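Local structure of putative diflavin flavoprotein A 5 (Nostoc sp. PCC 7120, 4FEK) at residues V20-S25 and H231-R236; T16-L21 and Y46-D51; Q166-Y171 and Q223-A228. The protein probably carries electrons from NADH to oxygen, reducing it to water; this chain is its N-terminal metallo-hydrolase part, without the flavin-binding modules. All blocks are in the same frame, centred on the assembly; numbering follows the deposited sequence.

All three interactions belong to the two-sheet sandwich of a metallo-beta-lactamase-type domain. Interaction 2, mostly buried, pairs antiparallel strands within the seven-stranded sheet; interaction 3 pairs parallel strands within the five-stranded one and reaches the surface at Gln223 and Arg225. Both change from buried apolar side chains to polar groups towards the loop ends of their segments. Interaction 1 is wholly buried and works differently: side chains of strand 18-25 reach a loop that follows strand 226-229, through one arginine-to-carbonyl hydrogen bond and a valine-to-leucine methyl contact. Val20 and Leu21 are shared by interactions 1 and 2, Leu234 packs on Tyr46, and the Tyr46 and Tyr171 rings meet edge-to-face where interactions 2 and 3 adjoin.

Interaction 1 (V20-S25 and H231-R236); sequences VLRARS and HGPLVR
Arg22 gives up the most surface here, and it does so with the far end of its side chain. The chain leaves the strand with CG beside the backbone N, runs straight through its second torsion and then bends at chi3 (81°), which carries the guanidinium across to the loop. NH2 donates to Gly232 O at 3.0 Å, and the bond is almost straight, 173° at the hydrogen. The oxygen lies in the guanidinium plane, at its edge, whereas NH2 sits above the carbonyl plane and not on a lone pair. The same oxygen also accepts from Asn44 ND2, so two donors grip it. Pro233 N lies 3.3 Å from Arg22 NH2 but has no hydrogen to give. Arg22 NH1 is hydrogen-bonded to Gln10 OE1, while NE is buried without a partner in the model.

Strand 18-25 belongs to one sheet of the metallo-beta-lactamase-type sandwich, and 231-236 is the loop leaving the last strand of the other sheet, so the contact crosses between the two halves. Gly232 has a positive phi (90°), and with its psi a CB would be pressed against the preceding carbonyl O.

Leu234 completes the contact with its two methyl branches. CD2 meets Val20 CG1 tip to tip at 4.1 Å, Val20 holding that methyl in the crowded position between its N and carbonyl carbon. CD1 comes obliquely to the guanidinium, 4.4 Å from Arg22 NE, and Leu234 also packs on Tyr46.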
ATOM      1  N   VAL A  20       8.821   5.248  -6.024  1.00 14.36           N
ATOM      2  CA  VAL A  20       8.543   4.702  -4.686  1.00 12.40           C
ATOM      3  C   VAL A  20       9.359   5.507  -3.692  1.00 18.36           C
ATOM      4  O   VAL A  20      10.471   5.955  -4.020  1.00 15.17           O
ATOM      5  CB  VAL A  20       8.848   3.168  -4.572  1.00 12.86           C
ATOM      6  CG1 VAL A  20      10.326   2.844  -4.865  1.00 15.03           C
ATOM      7  CG2 VAL A  20       8.474   2.634  -3.161  1.00 17.49           C
ATOM      8  N   LEU A  21       8.768   5.752  -2.517  1.00 11.56           N
ATOM      9  CA  LEU A  21       9.494   6.195  -1.343  1.00 14.72           C
ATOM     10  C   LEU A  21       9.398   5.070  -0.324  1.00 16.59           C
ATOM     11  O   LEU A  21       8.305   4.776   0.146  1.00 17.42           O
ATOM     12  CB  LEU A  21       8.852   7.464  -0.751  1.00 16.79           C
ATOM     13  CG  LEU A  21       9.108   8.785  -1.491  1.00 16.68           C
ATOM     14  CD1 LEU A  21       8.281   8.847  -2.770  1.00 18.29           C
ATOM     15  CD2 LEU A  21       8.815   9.990  -0.587  1.00 22.46           C
ATOM     16  N   ARG A  22      10.516   4.414  -0.016  1.00 12.96           N
ATOM     17  CA  ARG A  22      10.514   3.344   0.993  1.00 14.27           C
ATOM     18  C   ARG A  22      11.074   3.892   2.292  1.00 13.86           C
ATOM     19  O   ARG A  22      12.262   4.216   2.378  1.00 16.85           O
ATOM     20  CB  ARG A  22      11.385   2.166   0.548  1.00 13.00           C
ATOM     21  CG  ARG A  22      11.133   1.667  -0.865  1.00 19.67           C
ATOM     22  CD  ARG A  22      12.202   0.616  -1.196  1.00 31.06           C
ATOM     23  NE  ARG A  22      11.865  -0.670  -0.639  1.00 34.13           N
ATOM     24  CZ  ARG A  22      12.691  -1.532  -0.048  1.00 26.99           C
ATOM     25  NH1 ARG A  22      13.981  -1.300   0.129  1.00 22.49           N
ATOM     26  NH2 ARG A  22      12.186  -2.664   0.392  1.00 24.99           N
ATOM     27  N   ALA A  23      10.216   4.050   3.283  1.00 14.36           N
ATOM     28  CA  ALA A  23      10.648   4.477   4.601  1.00 15.07           C
ATOM     29  C   ALA A  23      11.163   3.227   5.268  1.00 20.46           C
ATOM     30  O   ALA A  23      10.427   2.243   5.389  1.00 15.75           O
ATOM     31  CB  ALA A  23       9.480   5.022   5.369  1.00 11.73           C
ATOM     32  N   ARG A  24      12.416   3.259   5.700  1.00 18.45           N
ATOM     33  CA  ARG A  24      13.084   2.045   6.158  1.00 21.34           C
ATOM     34  C   ARG A  24      13.380   2.076   7.641  1.00 24.32           C
ATOM     35  O   ARG A  24      13.749   3.125   8.195  1.00 18.51           O
ATOM     36  CB  ARG A  24      14.383   1.811   5.368  1.00 18.38           C
ATOM     37  CG  ARG A  24      14.174   1.705   3.870  1.00 19.36           C
ATOM     38  CD  ARG A  24      15.398   1.154   3.185  1.00 22.75           C
ATOM     39  NE  ARG A  24      16.560   2.018   3.366  1.00 26.04           N
ATOM     40  CZ  ARG A  24      17.805   1.675   3.049  1.00 32.63           C
ATOM     41  NH1 ARG A  24      18.060   0.486   2.519  1.00 34.19           N
ATOM     42  NH2 ARG A  24      18.800   2.526   3.271  1.00 35.62           N
ATOM     43  N   SER A  25      13.209   0.918   8.285  1.00 21.02           N
ATOM     44  CA  SER A  25      13.635   0.745   9.665  1.00 20.98           C
ATOM     45  C   SER A  25      14.354  -0.597   9.869  1.00 22.82           C
ATOM     46  O   SER A  25      13.832  -1.660   9.525  1.00 20.98           O
ATOM     47  CB  SER A  25      12.463   0.864  10.635  1.00 19.87           C
ATOM     48  OG  SER A  25      12.922   0.762  11.987  1.00 22.20           O
ATOM     49  N   HIS A 231       4.859  -3.233   2.168  1.00 12.78           N
ATOM     50  CA  HIS A 231       5.986  -3.551   3.042  1.00 13.02           C
ATOM     51  C   HIS A 231       7.019  -4.401   2.340  1.00 11.81           C
ATOM     52  O   HIS A 231       6.697  -5.437   1.778  1.00 12.25           O
ATOM     53  CB  HIS A 231       5.549  -4.288   4.327  1.00 15.17           C
ATOM     54  CG  HIS A 231       4.618  -3.512   5.207  1.00 17.12           C
ATOM     55  ND1 HIS A 231       5.001  -2.377   5.895  1.00 17.58           N
ATOM     56  CD2 HIS A 231       3.322  -3.730   5.537  1.00 15.91           C
ATOM     57  CE1 HIS A 231       3.974  -1.914   6.584  1.00 22.11           C
ATOM     58  NE2 HIS A 231       2.938  -2.714   6.379  1.00 16.74           N
ATOM     59  N   GLY A 232       8.283  -3.999   2.437  1.00 13.28           N
ATOM     60  CA  GLY A 232       9.352  -4.810   1.879  1.00 11.04           C
ATOM     61  C   GLY A 232       9.686  -4.483   0.435  1.00 20.37           C
ATOM     62  O   GLY A 232       9.302  -3.455  -0.090  1.00 16.70           O
ATOM     63  N   PRO A 233      10.439  -5.366  -0.209  1.00 20.08           N
ATOM     64  CA  PRO A 233      10.784  -5.251  -1.630  1.00 20.49           C
ATOM     65  C   PRO A 233       9.560  -5.328  -2.533  1.00 19.66           C
ATOM     66  O   PRO A 233       8.603  -6.072  -2.273  1.00 13.84           O
ATOM     67  CB  PRO A 233      11.708  -6.453  -1.881  1.00 21.45           C
ATOM     68  CG  PRO A 233      11.474  -7.377  -0.732  1.00 25.68           C
ATOM     69  CD  PRO A 233      10.975  -6.583   0.427  1.00 21.07           C
ATOM     70  N   LEU A 234       9.599  -4.538  -3.599  1.00 14.43           N
ATOM     71  CA  LEU A 234       8.551  -4.522  -4.603  1.00 16.19           C
ATOM     72  C   LEU A 234       8.622  -5.841  -5.362  1.00 16.68           C
ATOM     73  O   LEU A 234       9.702  -6.323  -5.686  1.00 18.42           O
ATOM     74  CB  LEU A 234       8.720  -3.308  -5.534  1.00 17.43           C
ATOM     75  CG  LEU A 234       8.303  -1.919  -4.986  1.00 18.47           C
ATOM     76  CD1 LEU A 234       8.816  -1.609  -3.602  1.00 16.54           C
ATOM     77  CD2 LEU A 234       8.728  -0.812  -5.929  1.00 21.60           C
ATOM     78  N   VAL A 235       7.471  -6.444  -5.615  1.00 16.96           N
ATOM     79  CA  VAL A 235       7.454  -7.777  -6.180  1.00 16.07           C
ATOM     80  C   VAL A 235       7.344  -7.732  -7.687  1.00 19.56           C
ATOM     81  O   VAL A 235       6.298  -7.437  -8.238  1.00 19.01           O
ATOM     82  CB  VAL A 235       6.345  -8.643  -5.577  1.00 17.10           C
ATOM     83  CG1 VAL A 235       6.444 -10.077  -6.131  1.00 17.53           C
ATOM     84  CG2 VAL A 235       6.480  -8.652  -4.039  1.00 19.10           C
ATOM     85  N   ARG A 236       8.464  -8.031  -8.337  1.00 22.00           N
ATOM     86  CA  ARG A 236       8.581  -7.928  -9.778  1.00 27.81           C
ATOM     87  C   ARG A 236       8.724  -9.323 -10.373  1.00 28.23           C
ATOM     88  O   ARG A 236       7.750  -9.917 -10.823  1.00 31.06           O
ATOM     89  CB  ARG A 236       9.792  -7.048 -10.124  1.00 26.89           C
ATOM     90  CG  ARG A 236       9.961  -6.751 -11.607  1.00 33.35           C
ATOM     91  CD  ARG A 236      10.865  -5.528 -11.779  1.00 32.35           C
ATOM     92  NE  ARG A 236      12.227  -5.803 -11.328  1.00 31.70           N
ATOM     93  CZ  ARG A 236      13.209  -4.905 -11.355  1.00 33.33           C
ATOM     94  NH1 ARG A 236      12.967  -3.677 -11.788  1.00 26.36           N
ATOM     95  NH2 ARG A 236      14.425  -5.232 -10.940  1.00 33.66           N
TER

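Interaction 2 (T16-L21 and Y46-D51); sequences TNTKVL and YVIEGD
Thr16 makes the turn into the strand: its carbonyl O accepts the hydroxyl OG1 of Thr18, which lies above the carbonyl plane. Asn17 follows in a left-handed backbone conformation and sends its O straight to Glu49 N, a 2.8 Å hydrogen bond in the carbonyl plane. Its side chain lies along the end of the partner strand, CB only 3.1 Å from Glu49 O, and its amide ND2 is taken by His144. Thr18 and Ile48 form a non-hydrogen-bonded antiparallel pair, their side chains side by side, with Thr18 CG2 4.2 Å from Ile48 CG1. Lys19 and Val47 are the hydrogen-bonded pair, linked both ways: Lys19 N to Val47 O at 3.0 Å and Val47 N to Lys19 O at 2.9 Å. Val20 returns to the non-hydrogen-bonded pattern, opposite Tyr46. Its CG2, anti to the backbone N, presses obliquely on the tyrosine ring, 3.4 Å from Tyr46 CE1. Leu21 turns its CD1 across Val47 CG2 at 3.8 Å.

This is an antiparallel strand pair in the larger sheet of the sandwich, with strand 8-15 beyond the first segment and strand 53-56 beyond the second. Thr18, Val20, Tyr46 and Ile48 face the other sheet, where Tyr46 OH is bonded to Val229 O; Lys19 and Leu21 on the reverse touch helix 61-74.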
ATOM      1  N   THR A  16       7.172   4.663 -15.643  1.00 24.32           N
ATOM      2  CA  THR A  16       6.860   5.948 -16.258  1.00 27.55           C
ATOM      3  C   THR A  16       6.058   6.812 -15.300  1.00 28.74           C
ATOM      4  O   THR A  16       4.989   6.416 -14.860  1.00 26.75           O
ATOM      5  CB  THR A  16       6.091   5.779 -17.576  1.00 31.87           C
ATOM      6  OG1 THR A  16       6.859   4.961 -18.470  1.00 30.13           O
ATOM      7  CG2 THR A  16       5.830   7.136 -18.222  1.00 34.45           C
ATOM      8  N   ASN A  17       6.617   7.971 -14.946  1.00 21.88           N
ATOM      9  CA  ASN A  17       5.974   8.919 -14.040  1.00 19.91           C
ATOM     10  C   ASN A  17       5.716   8.356 -12.647  1.00 17.68           C
ATOM     11  O   ASN A  17       4.915   8.906 -11.895  1.00 18.38           O
ATOM     12  CB  ASN A  17       4.654   9.413 -14.617  1.00 21.35           C
ATOM     13  CG  ASN A  17       4.840  10.226 -15.893  1.00 29.19           C
ATOM     14  OD1 ASN A  17       5.744  11.071 -15.989  1.00 24.62           O
ATOM     15  ND2 ASN A  17       3.982   9.983 -16.866  1.00 27.55           N
ATOM     16  N   THR A  18       6.426   7.297 -12.294  1.00 15.52           N
ATOM     17  CA  THR A  18       6.183   6.645 -11.004  1.00 18.12           C
ATOM     18  C   THR A  18       7.451   6.466 -10.188  1.00 15.72           C
ATOM     19  O   THR A  18       8.466   5.938 -10.685  1.00 17.28           O
ATOM     20  CB  THR A  18       5.517   5.268 -11.211  1.00 17.51           C
ATOM     21  OG1 THR A  18       4.435   5.397 -12.137  1.00 15.83           O
ATOM     22  CG2 THR A  18       4.985   4.679  -9.867  1.00 11.56           C
ATOM     23  N   LYS A  19       7.370   6.866  -8.917  1.00 12.44           N
ATOM     24  CA  LYS A  19       8.446   6.663  -7.955  1.00 12.18           C
ATOM     25  C   LYS A  19       7.934   5.990  -6.685  1.00 13.41           C
ATOM     26  O   LYS A  19       6.766   6.176  -6.315  1.00 14.72           O
ATOM     27  CB  LYS A  19       9.049   8.000  -7.524  1.00 13.75           C
ATOM     28  CG  LYS A  19       9.675   8.786  -8.678  1.00 22.46           C
ATOM     29  CD  LYS A  19      10.308  10.083  -8.164  1.00 29.86           C
ATOM     30  CE  LYS A  19      11.110  10.770  -9.283  1.00 38.05           C
ATOM     31  NZ  LYS A  19      11.383  12.207  -8.964  1.00 45.52           N
ATOM     32  N   VAL A  20       8.821   5.248  -6.024  1.00 14.36           N
ATOM     33  CA  VAL A  20       8.543   4.702  -4.686  1.00 12.40           C
ATOM     34  C   VAL A  20       9.359   5.507  -3.692  1.00 18.36           C
ATOM     35  O   VAL A  20      10.471   5.955  -4.020  1.00 15.17           O
ATOM     36  CB  VAL A  20       8.848   3.168  -4.572  1.00 12.86           C
ATOM     37  CG1 VAL A  20      10.326   2.844  -4.865  1.00 15.03           C
ATOM     38  CG2 VAL A  20       8.474   2.634  -3.161  1.00 17.49           C
ATOM     39  N   LEU A  21       8.768   5.752  -2.517  1.00 11.56           N
ATOM     40  CA  LEU A  21       9.494   6.195  -1.343  1.00 14.72           C
ATOM     41  C   LEU A  21       9.398   5.070  -0.324  1.00 16.59           C
ATOM     42  O   LEU A  21       8.305   4.776   0.146  1.00 17.42           O
ATOM     43  CB  LEU A  21       8.852   7.464  -0.751  1.00 16.79           C
ATOM     44  CG  LEU A  21       9.108   8.785  -1.491  1.00 16.68           C
ATOM     45  CD1 LEU A  21       8.281   8.847  -2.770  1.00 18.29           C
ATOM     46  CD2 LEU A  21       8.815   9.990  -0.587  1.00 22.46           C
ATOM     47  N   TYR A  46       3.964   5.677  -2.748  1.00 11.16           N
ATOM     48  CA  TYR A  46       4.235   5.835  -4.172  1.00 10.67           C
ATOM     49  C   TYR A  46       3.720   7.186  -4.666  1.00 10.58           C
ATOM     50  O   TYR A  46       2.802   7.757  -4.076  1.00 16.21           O
ATOM     51  CB  TYR A  46       3.566   4.701  -4.961  1.00 11.21           C
ATOM     52  CG  TYR A  46       4.079   3.346  -4.560  1.00 13.06           C
ATOM     53  CD1 TYR A  46       5.161   2.777  -5.206  1.00  8.46           C
ATOM     54  CD2 TYR A  46       3.522   2.661  -3.472  1.00 12.65           C
ATOM     55  CE1 TYR A  46       5.667   1.521  -4.815  1.00  9.69           C
ATOM     56  CE2 TYR A  46       4.021   1.427  -3.070  1.00 14.46           C
ATOM     57  CZ  TYR A  46       5.081   0.860  -3.742  1.00 14.03           C
ATOM     58  OH  TYR A  46       5.560  -0.373  -3.335  1.00 14.61           O
ATOM     59  N   VAL A  47       4.314   7.683  -5.755  1.00 15.32           N
ATOM     60  CA  VAL A  47       3.905   8.951  -6.373  1.00 12.38           C
ATOM     61  C   VAL A  47       3.747   8.706  -7.864  1.00 11.32           C
ATOM     62  O   VAL A  47       4.660   8.183  -8.498  1.00 15.77           O
ATOM     63  CB  VAL A  47       4.971  10.057  -6.185  1.00 19.86           C
ATOM     64  CG1 VAL A  47       4.447  11.382  -6.733  1.00 19.51           C
ATOM     65  CG2 VAL A  47       5.353  10.192  -4.705  1.00 17.72           C
ATOM     66  N   ILE A  48       2.567   9.001  -8.403  1.00 10.88           N
ATOM     67  CA  ILE A  48       2.364   8.952  -9.851  1.00 15.83           C
ATOM     68  C   ILE A  48       2.112  10.376 -10.348  1.00 17.14           C
ATOM     69  O   ILE A  48       1.188  11.055  -9.884  1.00 17.59           O
ATOM     70  CB  ILE A  48       1.158   8.075 -10.252  1.00 17.86           C
ATOM     71  CG1 ILE A  48       1.306   6.651  -9.700  1.00 14.76           C
ATOM     72  CG2 ILE A  48       1.003   8.052 -11.776  1.00 13.37           C
ATOM     73  CD1 ILE A  48      -0.043   5.886  -9.652  1.00 20.79           C
ATOM     74  N   GLU A  49       2.917  10.824 -11.307  1.00 21.39           N
ATOM     75  CA  GLU A  49       2.781  12.192 -11.800  1.00 26.87           C
ATOM     76  C   GLU A  49       2.288  12.212 -13.230  1.00 26.67           C
ATOM     77  O   GLU A  49       3.086  12.072 -14.157  1.00 25.99           O
ATOM     78  CB  GLU A  49       4.127  12.921 -11.751  1.00 33.28           C
ATOM     79  CG  GLU A  49       4.626  13.249 -10.369  1.00 46.70           C
ATOM     80  CD  GLU A  49       5.959  13.984 -10.404  1.00 61.54           C
ATOM     81  OE1 GLU A  49       6.477  14.239 -11.520  1.00 66.98           O
ATOM     82  OE2 GLU A  49       6.486  14.306  -9.316  1.00 64.95           O
ATOM     83  N   GLY A  50       0.990  12.382 -13.425  1.00 27.86           N
ATOM     84  CA  GLY A  50       0.483  12.551 -14.772  1.00 33.64           C
ATOM     85  C   GLY A  50       0.248  14.037 -14.954  1.00 32.37           C
ATOM     86  O   GLY A  50       1.019  14.862 -14.455  1.00 32.63           O
ATOM     87  N   ASP A  51      -0.824  14.374 -15.652  1.00 27.86           N
ATOM     88  CA  ASP A  51      -1.380  15.714 -15.607  1.00 29.58           C
ATOM     89  C   ASP A  51      -1.725  16.097 -14.167  1.00 36.06           C
ATOM     90  O   ASP A  51      -1.507  17.239 -13.746  1.00 36.05           O
ATOM     91  CB  ASP A  51      -2.637  15.762 -16.470  1.00 32.06           C
ATOM     92  CG  ASP A  51      -2.315  15.772 -17.964  1.00 35.36           C
ATOM     93  OD1 ASP A  51      -1.209  16.230 -18.329  1.00 35.44           O
ATOM     94  OD2 ASP A  51      -3.160  15.324 -18.764  1.00 36.62           O
TER

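Interaction 3 (Q166-Y171 and Q223-A228); sequences QTQILY and QVRLYA
Strands 169-171 and 226-228 run parallel, their axes 4.7 Å apart at closest approach and 27° out of line. Leu170 is held on both sides of its backbone: its N donates to Leu226 O at 3.0 Å, nearly along the C=O axis, and its O accepts Ala228 N at 2.8 Å from above the carbonyl plane. Before the strands begin, Gln168, in a left-handed conformation, gives its O to Arg225 N in a 2.8 Å bond. Gln168 O thus stays 3.7 Å from Leu226 N, which has no partner in the model.

The Gln168 side chain, extended beyond CG, crosses both partners obliquely at the loop end. OE1 takes Arg225 NE at 3.3 Å, lying in the guanidinium plane, while NE2 makes a weak bond to Gln223 OE1; the two glutamine amides are turned 76° against each other. Ile169 lies beside Leu226, CD1 against CD2, and sends CG2 to Ala228 CB at 3.6 Å. That same Ala228 methyl meets the Tyr171 ring obliquely at CD1, 3.5 Å away. On the reverse face Leu170 CB packs on Val224 CG1 and its CD2 on the Tyr227 ring.

Helices 194-205 and 209-219 lie in the connection between these parallel strands, a beta-alpha-beta crossover. Ile169 and Leu226 pack on Ile14 of strand 8-15 in the facing sheet, whereas Tyr227 OH is bonded to Thr243 of helix 239-258.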
ATOM      1  N   GLN A 166      -1.508   2.388 -17.343  1.00 29.17           N
ATOM      2  CA  GLN A 166      -0.349   2.804 -18.136  1.00 31.89           C
ATOM      3  C   GLN A 166       0.909   1.977 -17.836  1.00 29.78           C
ATOM      4  O   GLN A 166       1.634   1.573 -18.733  1.00 33.96           O
ATOM      5  CB  GLN A 166      -0.047   4.291 -17.917  1.00 33.48           C
ATOM      6  CG  GLN A 166       1.189   4.765 -18.654  1.00 36.79           C
ATOM      7  CD  GLN A 166       1.024   4.669 -20.157  1.00 44.51           C
ATOM      8  OE1 GLN A 166      -0.032   5.007 -20.697  1.00 45.02           O
ATOM      9  NE2 GLN A 166       2.061   4.191 -20.841  1.00 46.06           N
ATOM     10  N   THR A 167       1.163   1.734 -16.561  1.00 25.61           N
ATOM     11  CA  THR A 167       2.390   1.078 -16.150  1.00 25.32           C
ATOM     12  C   THR A 167       2.157  -0.399 -15.784  1.00 22.90           C
ATOM     13  O   THR A 167       3.112  -1.151 -15.569  1.00 21.69           O
ATOM     14  CB  THR A 167       2.976   1.797 -14.926  1.00 23.93           C
ATOM     15  OG1 THR A 167       2.074   1.647 -13.817  1.00 19.71           O
ATOM     16  CG2 THR A 167       3.167   3.299 -15.208  1.00 20.67           C
ATOM     17  N   GLN A 168       0.892  -0.801 -15.705  1.00 21.18           N
ATOM     18  CA  GLN A 168       0.519  -2.165 -15.278  1.00 21.61           C
ATOM     19  C   GLN A 168       1.052  -2.519 -13.890  1.00 19.42           C
ATOM     20  O   GLN A 168       1.400  -3.671 -13.597  1.00 20.62           O
ATOM     21  CB  GLN A 168       0.905  -3.219 -16.323  1.00 23.97           C
ATOM     22  CG  GLN A 168       0.370  -2.853 -17.695  1.00 26.45           C
ATOM     23  CD  GLN A 168       0.501  -3.955 -18.719  1.00 34.93           C
ATOM     24  OE1 GLN A 168       1.526  -4.624 -18.809  1.00 38.36           O
ATOM     25  NE2 GLN A 168      -0.542  -4.136 -19.514  1.00 34.41           N
ATOM     26  N   ILE A 169       1.101  -1.513 -13.030  1.00 17.52           N
ATOM     27  CA  ILE A 169       1.498  -1.718 -11.649  1.00 15.66           C
ATOM     28  C   ILE A 169       0.221  -1.846 -10.815  1.00 15.24           C
ATOM     29  O   ILE A 169      -0.719  -1.071 -10.958  1.00 15.52           O
ATOM     30  CB  ILE A 169       2.350  -0.548 -11.110  1.00 14.09           C
ATOM     31  CG1 ILE A 169       3.738  -0.504 -11.794  1.00 14.40           C
ATOM     32  CG2 ILE A 169       2.545  -0.673  -9.617  1.00 13.46           C
ATOM     33  CD1 ILE A 169       4.596   0.711 -11.334  1.00 18.60           C
ATOM     34  N   LEU A 170       0.193  -2.846  -9.945  1.00 22.24           N
ATOM     35  CA  LEU A 170      -0.903  -2.996  -9.003  1.00 15.58           C
ATOM     36  C   LEU A 170      -0.402  -2.618  -7.615  1.00 12.40           C
ATOM     37  O   LEU A 170       0.567  -3.211  -7.112  1.00 11.85           O
ATOM     38  CB  LEU A 170      -1.396  -4.446  -9.036  1.00 17.29           C
ATOM     39  CG  LEU A 170      -2.554  -4.734  -8.094  1.00 18.37           C
ATOM     40  CD1 LEU A 170      -3.764  -3.960  -8.571  1.00 15.67           C
ATOM     41  CD2 LEU A 170      -2.845  -6.253  -8.067  1.00 15.81           C
ATOM     42  N   TYR A 171      -1.060  -1.638  -7.001  1.00 11.73           N
ATOM     43  CA  TYR A 171      -0.716  -1.150  -5.661  1.00 10.35           C
ATOM     44  C   TYR A 171      -1.548  -1.975  -4.680  1.00 13.87           C
ATOM     45  O   TYR A 171      -2.774  -1.868  -4.677  1.00 14.71           O
ATOM     46  CB  TYR A 171      -1.018   0.353  -5.553  1.00 10.66           C
ATOM     47  CG  TYR A 171      -0.154   1.151  -6.557  1.00 11.47           C
ATOM     48  CD1 TYR A 171       1.102   1.633  -6.187  1.00 14.75           C
ATOM     49  CD2 TYR A 171      -0.572   1.344  -7.872  1.00 14.63           C
ATOM     50  CE1 TYR A 171       1.908   2.317  -7.090  1.00 14.33           C
ATOM     51  CE2 TYR A 171       0.239   2.025  -8.808  1.00 13.42           C
ATOM     52  CZ  TYR A 171       1.475   2.503  -8.398  1.00 16.26           C
ATOM     53  OH  TYR A 171       2.286   3.172  -9.296  1.00 15.44           O
ATOM     54  N   GLN A 223      -3.502  -7.592 -16.184  1.00 30.32           N
ATOM     55  CA  GLN A 223      -2.148  -7.789 -16.666  1.00 30.61           C
ATOM     56  C   GLN A 223      -1.188  -6.967 -15.803  1.00 27.53           C
ATOM     57  O   GLN A 223      -1.125  -5.744 -15.939  1.00 26.58           O
ATOM     58  CB  GLN A 223      -2.067  -7.356 -18.117  1.00 38.15           C
ATOM     59  CG  GLN A 223      -0.786  -7.733 -18.804  1.00 50.15           C
ATOM     60  CD  GLN A 223      -0.761  -7.250 -20.238  1.00 63.19           C
ATOM     61  OE1 GLN A 223       0.232  -6.682 -20.698  1.00 69.67           O
ATOM     62  NE2 GLN A 223      -1.863  -7.467 -20.957  1.00 67.47           N
ATOM     63  N   VAL A 224      -0.432  -7.640 -14.936  1.00 26.25           N
ATOM     64  CA  VAL A 224       0.391  -6.954 -13.928  1.00 24.86           C
ATOM     65  C   VAL A 224       1.884  -7.227 -14.088  1.00 27.26           C
ATOM     66  O   VAL A 224       2.316  -8.379 -14.164  1.00 28.35           O
ATOM     67  CB  VAL A 224      -0.008  -7.366 -12.481  1.00 25.17           C
ATOM     68  CG1 VAL A 224       0.739  -6.526 -11.452  1.00 20.48           C
ATOM     69  CG2 VAL A 224      -1.496  -7.254 -12.275  1.00 22.27           C
ATOM     70  N   ARG A 225       2.676  -6.163 -14.096  1.00 22.27           N
ATOM     71  CA  ARG A 225       4.126  -6.285 -14.199  1.00 29.83           C
ATOM     72  C   ARG A 225       4.800  -6.148 -12.841  1.00 27.45           C
ATOM     73  O   ARG A 225       5.926  -6.595 -12.668  1.00 25.91           O
ATOM     74  CB  ARG A 225       4.682  -5.214 -15.144  1.00 29.04           C
ATOM     75  CG  ARG A 225       4.256  -5.388 -16.591  1.00 40.75           C
ATOM     76  CD  ARG A 225       4.789  -4.253 -17.449  1.00 43.85           C
ATOM     77  NE  ARG A 225       4.799  -4.610 -18.861  1.00 57.26           N
ATOM     78  CZ  ARG A 225       5.902  -4.786 -19.581  1.00 61.64           C
ATOM     79  NH1 ARG A 225       7.096  -4.622 -19.025  1.00 59.08           N
ATOM     80  NH2 ARG A 225       5.809  -5.123 -20.861  1.00 68.20           N
ATOM     81  N   LEU A 226       4.111  -5.529 -11.880  1.00 22.38           N
ATOM     82  CA  LEU A 226       4.697  -5.277 -10.565  1.00 20.03           C
ATOM     83  C   LEU A 226       3.622  -5.233  -9.492  1.00 17.08           C
ATOM     84  O   LEU A 226       2.571  -4.605  -9.695  1.00 18.03           O
ATOM     85  CB  LEU A 226       5.447  -3.934 -10.566  1.00 20.50           C
ATOM     86  CG  LEU A 226       6.189  -3.555  -9.285  1.00 22.59           C
ATOM     87  CD1 LEU A 226       7.510  -4.295  -9.228  1.00 25.54           C
ATOM     88  CD2 LEU A 226       6.397  -2.033  -9.187  1.00 22.83           C
ATOM     89  N   TYR A 227       3.878  -5.895  -8.360  1.00 14.84           N
ATOM     90  CA  TYR A 227       3.100  -5.635  -7.144  1.00 15.64           C
ATOM     91  C   TYR A 227       3.844  -4.571  -6.345  1.00 12.20           C
ATOM     92  O   TYR A 227       4.876  -4.858  -5.719  1.00 15.48           O
ATOM     93  CB  TYR A 227       2.932  -6.884  -6.245  1.00 12.75           C
ATOM     94  CG  TYR A 227       2.061  -7.990  -6.797  1.00 19.56           C
ATOM     95  CD1 TYR A 227       1.041  -7.725  -7.706  1.00 23.30           C
ATOM     96  CD2 TYR A 227       2.223  -9.305  -6.365  1.00 18.49           C
ATOM     97  CE1 TYR A 227       0.231  -8.741  -8.186  1.00 23.16           C
ATOM     98  CE2 TYR A 227       1.408 -10.330  -6.846  1.00 18.11           C
ATOM     99  CZ  TYR A 227       0.414 -10.041  -7.747  1.00 17.38           C
ATOM    100  OH  TYR A 227      -0.390 -11.066  -8.230  1.00 19.18           O
ATOM    101  N   ALA A 228       3.310  -3.356  -6.368  1.00 11.83           N
ATOM    102  CA  ALA A 228       3.821  -2.269  -5.549  1.00 15.89           C
ATOM    103  C   ALA A 228       3.235  -2.413  -4.148  1.00 12.23           C
ATOM    104  O   ALA A 228       2.233  -1.782  -3.813  1.00 13.93           O
ATOM    105  CB  ALA A 228       3.445  -0.926  -6.152  1.00 10.50           C
TER